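Local structure of peroxisomal membrane protein PEX15 (Saccharomyces cerevisiae, 5VXV) at residues E116-S127 / I152-H162. The protein anchors the AAA-ATPases Pex1 and Pex6 to the peroxisomal membrane, a docking needed for the motor complex that extracts the Pex5 receptor. Sequence-based numbering, arbitrary orientation.
Sequences EEKTLELESIMS and IFIFQVKVKLH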
loop_
_atom_site.group_PDB
_atom_site.type_symbol
_atom_site.label_atom_id
_atom_site.label_comp_id
_atom_site.label_asym_id
_atom_site.label_seq_id
_atom_site.Cartn_x
_atom_site.Cartn_y
_atom_site.Cartn_z
ATOM N N GLU A 116 -0.045 2.893 -16.809
ATOM C CA GLU A 116 0.255 1.488 -17.049
ATOM C C GLU A 116 1.723 1.191 -16.782
ATOM O O GLU A 116 2.057 0.183 -16.149
ATOM C CB GLU A 116 -0.120 1.114 -18.484
ATOM C CG GLU A 116 -1.598 0.809 -18.669
ATOM C CD GLU A 116 -2.003 -0.502 -18.027
ATOM O OE1 GLU A 116 -1.217 -1.469 -18.108
ATOM O OE2 GLU A 116 -3.099 -0.565 -17.430
ATOM N N GLU A 117 2.614 2.068 -17.246
ATOM C CA GLU A 117 4.043 1.866 -17.038
ATOM C C GLU A 117 4.367 1.732 -15.554
ATOM O O GLU A 117 5.069 0.802 -15.141
ATOM C CB GLU A 117 4.819 3.026 -17.663
ATOM C CG GLU A 117 6.324 2.836 -17.698
ATOM C CD GLU A 117 7.036 4.011 -18.340
ATOM O OE1 GLU A 117 6.651 4.401 -19.463
ATOM O OE2 GLU A 117 7.972 4.549 -17.715
ATOM N N LYS A 118 3.851 2.650 -14.732
ATOM C CA LYS A 118 4.135 2.601 -13.303
ATOM C C LYS A 118 3.400 1.458 -12.615
ATOM O O LYS A 118 3.911 0.899 -11.638
ATOM C CB LYS A 118 3.770 3.936 -12.651
ATOM C CG LYS A 118 4.690 5.082 -13.042
ATOM C CD LYS A 118 6.105 4.856 -12.535
ATOM N N THR A 119 2.209 1.097 -13.098
ATOM C CA THR A 119 1.499 -0.041 -12.523
ATOM C C THR A 119 2.303 -1.323 -12.700
ATOM O O THR A 119 2.414 -2.130 -11.769
ATOM C CB THR A 119 0.113 -0.177 -13.158
ATOM O OG1 THR A 119 -0.652 1.006 -12.899
ATOM C CG2 THR A 119 -0.638 -1.379 -12.585
ATOM N N LEU A 120 2.883 -1.521 -13.887
ATOM C CA LEU A 120 3.724 -2.693 -14.115
ATOM C C LEU A 120 4.943 -2.682 -13.200
ATOM O O LEU A 120 5.342 -3.727 -12.675
ATOM C CB LEU A 120 4.155 -2.758 -15.582
ATOM C CG LEU A 120 3.279 -3.622 -16.496
ATOM C CD1 LEU A 120 1.818 -3.216 -16.407
ATOM C CD2 LEU A 120 3.767 -3.546 -17.943
ATOM N N GLU A 121 5.553 -1.509 -13.002
ATOM C CA GLU A 121 6.669 -1.408 -12.064
ATOM C C GLU A 121 6.236 -1.790 -10.657
ATOM O O GLU A 121 6.953 -2.509 -9.951
ATOM C CB GLU A 121 7.241 0.010 -12.070
ATOM C CG GLU A 121 7.988 0.388 -13.335
ATOM C CD GLU A 121 8.624 1.764 -13.239
ATOM O OE1 GLU A 121 8.881 2.226 -12.103
ATOM O OE2 GLU A 121 8.866 2.382 -14.296
ATOM N N LEU A 122 5.067 -1.313 -10.228
ATOM C CA LEU A 122 4.577 -1.643 -8.896
ATOM C C LEU A 122 4.296 -3.133 -8.766
ATOM O O LEU A 122 4.570 -3.735 -7.722
ATOM C CB LEU A 122 3.317 -0.835 -8.590
ATOM C CG LEU A 122 2.665 -1.101 -7.231
ATOM C CD1 LEU A 122 3.606 -0.722 -6.093
ATOM C CD2 LEU A 122 1.355 -0.346 -7.124
ATOM N N GLU A 123 3.731 -3.744 -9.811
ATOM C CA GLU A 123 3.471 -5.178 -9.774
ATOM C C GLU A 123 4.746 -5.954 -9.471
ATOM O O GLU A 123 4.756 -6.850 -8.618
ATOM C CB GLU A 123 2.866 -5.636 -11.101
ATOM C CG GLU A 123 1.421 -5.209 -11.307
ATOM C CD GLU A 123 0.909 -5.540 -12.695
ATOM O OE1 GLU A 123 1.729 -5.879 -13.576
ATOM O OE2 GLU A 123 -0.318 -5.458 -12.905
ATOM N N SER A 124 5.840 -5.614 -10.155
ATOM C CA SER A 124 7.108 -6.299 -9.922
ATOM C C SER A 124 7.615 -6.052 -8.509
ATOM O O SER A 124 8.061 -6.985 -7.831
ATOM C CB SER A 124 8.146 -5.844 -10.949
ATOM O OG SER A 124 7.771 -6.240 -12.256
ATOM N N ILE A 125 7.561 -4.800 -8.051
ATOM C CA ILE A 125 8.015 -4.479 -6.700
ATOM C C ILE A 125 7.240 -5.296 -5.674
ATOM O O ILE A 125 7.819 -5.879 -4.749
ATOM C CB ILE A 125 7.883 -2.967 -6.441
ATOM C CG1 ILE A 125 8.963 -2.209 -7.217
ATOM C CG2 ILE A 125 7.981 -2.649 -4.947
ATOM C CD1 ILE A 125 8.746 -0.711 -7.285
HETATM N N MSE A 126 5.922 -5.350 -5.819
HETATM C CA MSE A 126 5.087 -6.027 -4.840
HETATM C C MSE A 126 5.252 -7.547 -4.893
HETATM O O MSE A 126 5.350 -8.194 -3.850
HETATM C CB MSE A 126 3.621 -5.648 -5.040
HETATM C CG MSE A 126 3.323 -4.206 -4.664
HETATM SE SE MSE A 126 1.418 -3.814 -4.649
HETATM C CE MSE A 126 0.901 -4.789 -3.045
ATOM N N SER A 127 5.294 -8.128 -6.095
ATOM C CA SER A 127 5.443 -9.578 -6.183
ATOM C C SER A 127 6.827 -10.013 -5.717
ATOM O O SER A 127 6.964 -11.043 -5.046
ATOM C CB SER A 127 5.164 -10.063 -7.608
ATOM O OG SER A 127 5.992 -9.423 -8.555
ATOM N N ILE A 152 -4.470 -6.159 -1.572
ATOM C CA ILE A 152 -4.052 -4.927 -2.243
ATOM C C ILE A 152 -3.605 -5.239 -3.665
ATOM O O ILE A 152 -4.024 -4.589 -4.628
ATOM C CB ILE A 152 -2.933 -4.224 -1.453
ATOM C CG1 ILE A 152 -3.457 -3.692 -0.120
ATOM C CG2 ILE A 152 -2.345 -3.068 -2.271
ATOM C CD1 ILE A 152 -2.359 -3.244 0.830
ATOM N N PHE A 153 -2.736 -6.239 -3.811
ATOM C CA PHE A 153 -2.229 -6.600 -5.129
ATOM C C PHE A 153 -3.374 -6.911 -6.086
ATOM O O PHE A 153 -3.410 -6.406 -7.213
ATOM C CB PHE A 153 -1.279 -7.793 -5.006
ATOM C CG PHE A 153 -0.617 -8.183 -6.298
ATOM C CD1 PHE A 153 -1.222 -9.086 -7.154
ATOM C CD2 PHE A 153 0.613 -7.653 -6.650
ATOM C CE1 PHE A 153 -0.618 -9.449 -8.343
ATOM C CE2 PHE A 153 1.222 -8.014 -7.838
ATOM C CZ PHE A 153 0.605 -8.911 -8.685
ATOM N N ILE A 154 -4.329 -7.733 -5.649
ATOM C CA ILE A 154 -5.399 -8.165 -6.543
ATOM C C ILE A 154 -6.404 -7.040 -6.772
ATOM O O ILE A 154 -6.711 -6.687 -7.916
ATOM C CB ILE A 154 -6.080 -9.429 -5.987
ATOM C CG1 ILE A 154 -5.085 -10.594 -5.989
ATOM C CG2 ILE A 154 -7.318 -9.781 -6.813
ATOM C CD1 ILE A 154 -5.603 -11.872 -5.358
ATOM N N PHE A 155 -6.937 -6.461 -5.692
ATOM C CA PHE A 155 -8.077 -5.561 -5.840
ATOM C C PHE A 155 -7.656 -4.145 -6.219
ATOM O O PHE A 155 -8.365 -3.470 -6.971
ATOM C CB PHE A 155 -8.902 -5.540 -4.551
ATOM C CG PHE A 155 -9.545 -6.858 -4.221
ATOM C CD1 PHE A 155 -10.301 -7.530 -5.167
ATOM C CD2 PHE A 155 -9.387 -7.429 -2.971
ATOM C CE1 PHE A 155 -10.889 -8.746 -4.871
ATOM C CE2 PHE A 155 -9.970 -8.642 -2.669
ATOM C CZ PHE A 155 -10.721 -9.304 -3.620
ATOM N N GLN A 156 -6.524 -3.665 -5.707
ATOM C CA GLN A 156 -6.113 -2.302 -6.016
ATOM C C GLN A 156 -5.234 -2.211 -7.257
ATOM O O GLN A 156 -5.319 -1.217 -7.989
ATOM C CB GLN A 156 -5.384 -1.683 -4.820
ATOM C CG GLN A 156 -6.236 -1.611 -3.560
ATOM C CD GLN A 156 -5.860 -0.448 -2.659
ATOM O OE1 GLN A 156 -5.338 0.569 -3.117
ATOM N NE2 GLN A 156 -6.134 -0.592 -1.367
ATOM N N VAL A 157 -4.408 -3.218 -7.526
ATOM C CA VAL A 157 -3.480 -3.149 -8.650
ATOM C C VAL A 157 -4.070 -3.862 -9.864
ATOM O O VAL A 157 -4.300 -3.236 -10.904
ATOM C CB VAL A 157 -2.105 -3.731 -8.269
ATOM C CG1 VAL A 157 -1.120 -3.568 -9.417
ATOM C CG2 VAL A 157 -1.573 -3.045 -7.019
ATOM N N LYS A 158 -4.331 -5.167 -9.748
ATOM C CA LYS A 158 -4.794 -5.913 -10.919
ATOM C C LYS A 158 -6.179 -5.451 -11.361
ATOM O O LYS A 158 -6.458 -5.380 -12.563
ATOM C CB LYS A 158 -4.802 -7.419 -10.638
ATOM C CG LYS A 158 -3.464 -8.018 -10.198
ATOM C CD LYS A 158 -2.297 -7.665 -11.119
ATOM C CE LYS A 158 -2.498 -8.169 -12.540
ATOM N NZ LYS A 158 -1.229 -8.122 -13.324
ATOM N N VAL A 159 -7.059 -5.131 -10.411
ATOM C CA VAL A 159 -8.416 -4.698 -10.730
ATOM C C VAL A 159 -8.442 -3.197 -10.991
ATOM O O VAL A 159 -8.680 -2.759 -12.122
ATOM C CB VAL A 159 -9.396 -5.083 -9.604
ATOM C CG1 VAL A 159 -10.757 -4.403 -9.785
ATOM C CG2 VAL A 159 -9.573 -6.592 -9.549
ATOM N N LYS A 160 -8.189 -2.394 -9.954
ATOM C CA LYS A 160 -8.476 -0.965 -10.043
ATOM C C LYS A 160 -7.525 -0.250 -11.000
ATOM O O LYS A 160 -7.969 0.459 -11.911
ATOM C CB LYS A 160 -8.417 -0.330 -8.654
ATOM C CG LYS A 160 -8.781 1.145 -8.649
ATOM N N LEU A 161 -6.212 -0.402 -10.805
ATOM C CA LEU A 161 -5.275 0.376 -11.612
ATOM C C LEU A 161 -5.336 -0.010 -13.086
ATOM O O LEU A 161 -5.061 0.825 -13.954
ATOM C CB LEU A 161 -3.848 0.221 -11.080
ATOM C CG LEU A 161 -3.503 0.992 -9.796
ATOM C CD1 LEU A 161 -2.042 0.774 -9.425
ATOM C CD2 LEU A 161 -3.792 2.485 -9.926
ATOM N N HIS A 162 -5.694 -1.255 -13.393
ATOM C CA HIS A 162 -5.854 -1.683 -14.778
ATOM C C HIS A 162 -7.284 -1.535 -15.286
ATOM O O HIS A 162 -7.533 -1.790 -16.469
ATOM C CB HIS A 162 -5.414 -3.142 -14.944
ATOM C CG HIS A 162 -3.933 -3.344 -14.868
ATOM N ND1 HIS A 162 -3.052 -2.716 -15.722
ATOM C CD2 HIS A 162 -3.179 -4.116 -14.050
ATOM C CE1 HIS A 162 -1.818 -3.087 -15.428
ATOM N NE2 HIS A 162 -1.868 -3.939 -14.420
HETATM O O HOH W 1 -5.719 -1.049 -18.532
HETATM O O HOH W 2 -2.797 1.578 -15.323
#
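An antiparallel helix pair in the almost entirely helical, predicted cytosolic part of Pex15 is clamped at one end by His-162, whose imidazole is gripped on both nitrogens by glutamates of helix 112-136. The axes lie 10.5 Å apart at closest approach, with the N-to-C directions at 161°. His-162 ND1 donates to Glu-116 OE2 at 2.7 Å, meeting that oxygen on its syn side, while NE2 donates to Glu-123 OE2 at 2.6 Å; this oxygen lies almost exactly in the ring plane, but the ring approaches it from above the carboxylate plane. Two glutamates seven residues apart thus fix the rotation of the ring, and with both nitrogens donating the imidazole is probably protonated. Over one ring face lies Thr-119 CG2, 3.4 Å from His-162 NE2; the threonine hydroxyl turns back to the carbonyl of Gln-115.

Lys-158 forms a salt bridge to the same oxygen, its NZ 2.8 Å from Glu-123 OE2 and on the carboxylate face opposite to His-162 NE2. Bends at chi2 and chi3 curl the lysine chain round to this position, whereas the glutamate reaches it extended.

Farther from the histidine the interface turns apolar. Val-157 is a knob in the hole formed by Thr-119, Leu-122, Glu-123 and Met-126, its CG1 3.6 Å from Glu-123 CG. The selenomethionine at Met-126 bends at chi3 (72°) and brings CE to Ile-152 CG2, while Phe-153 turns its ring edge to Met-126 CB. Helix 91-108 covers Leu-122 and Ile-152 through Ile-102. At the histidine end, one water donates to both Glu-116 OE2 and the carbonyl oxygen of His-162, the latter at 2.8 Å.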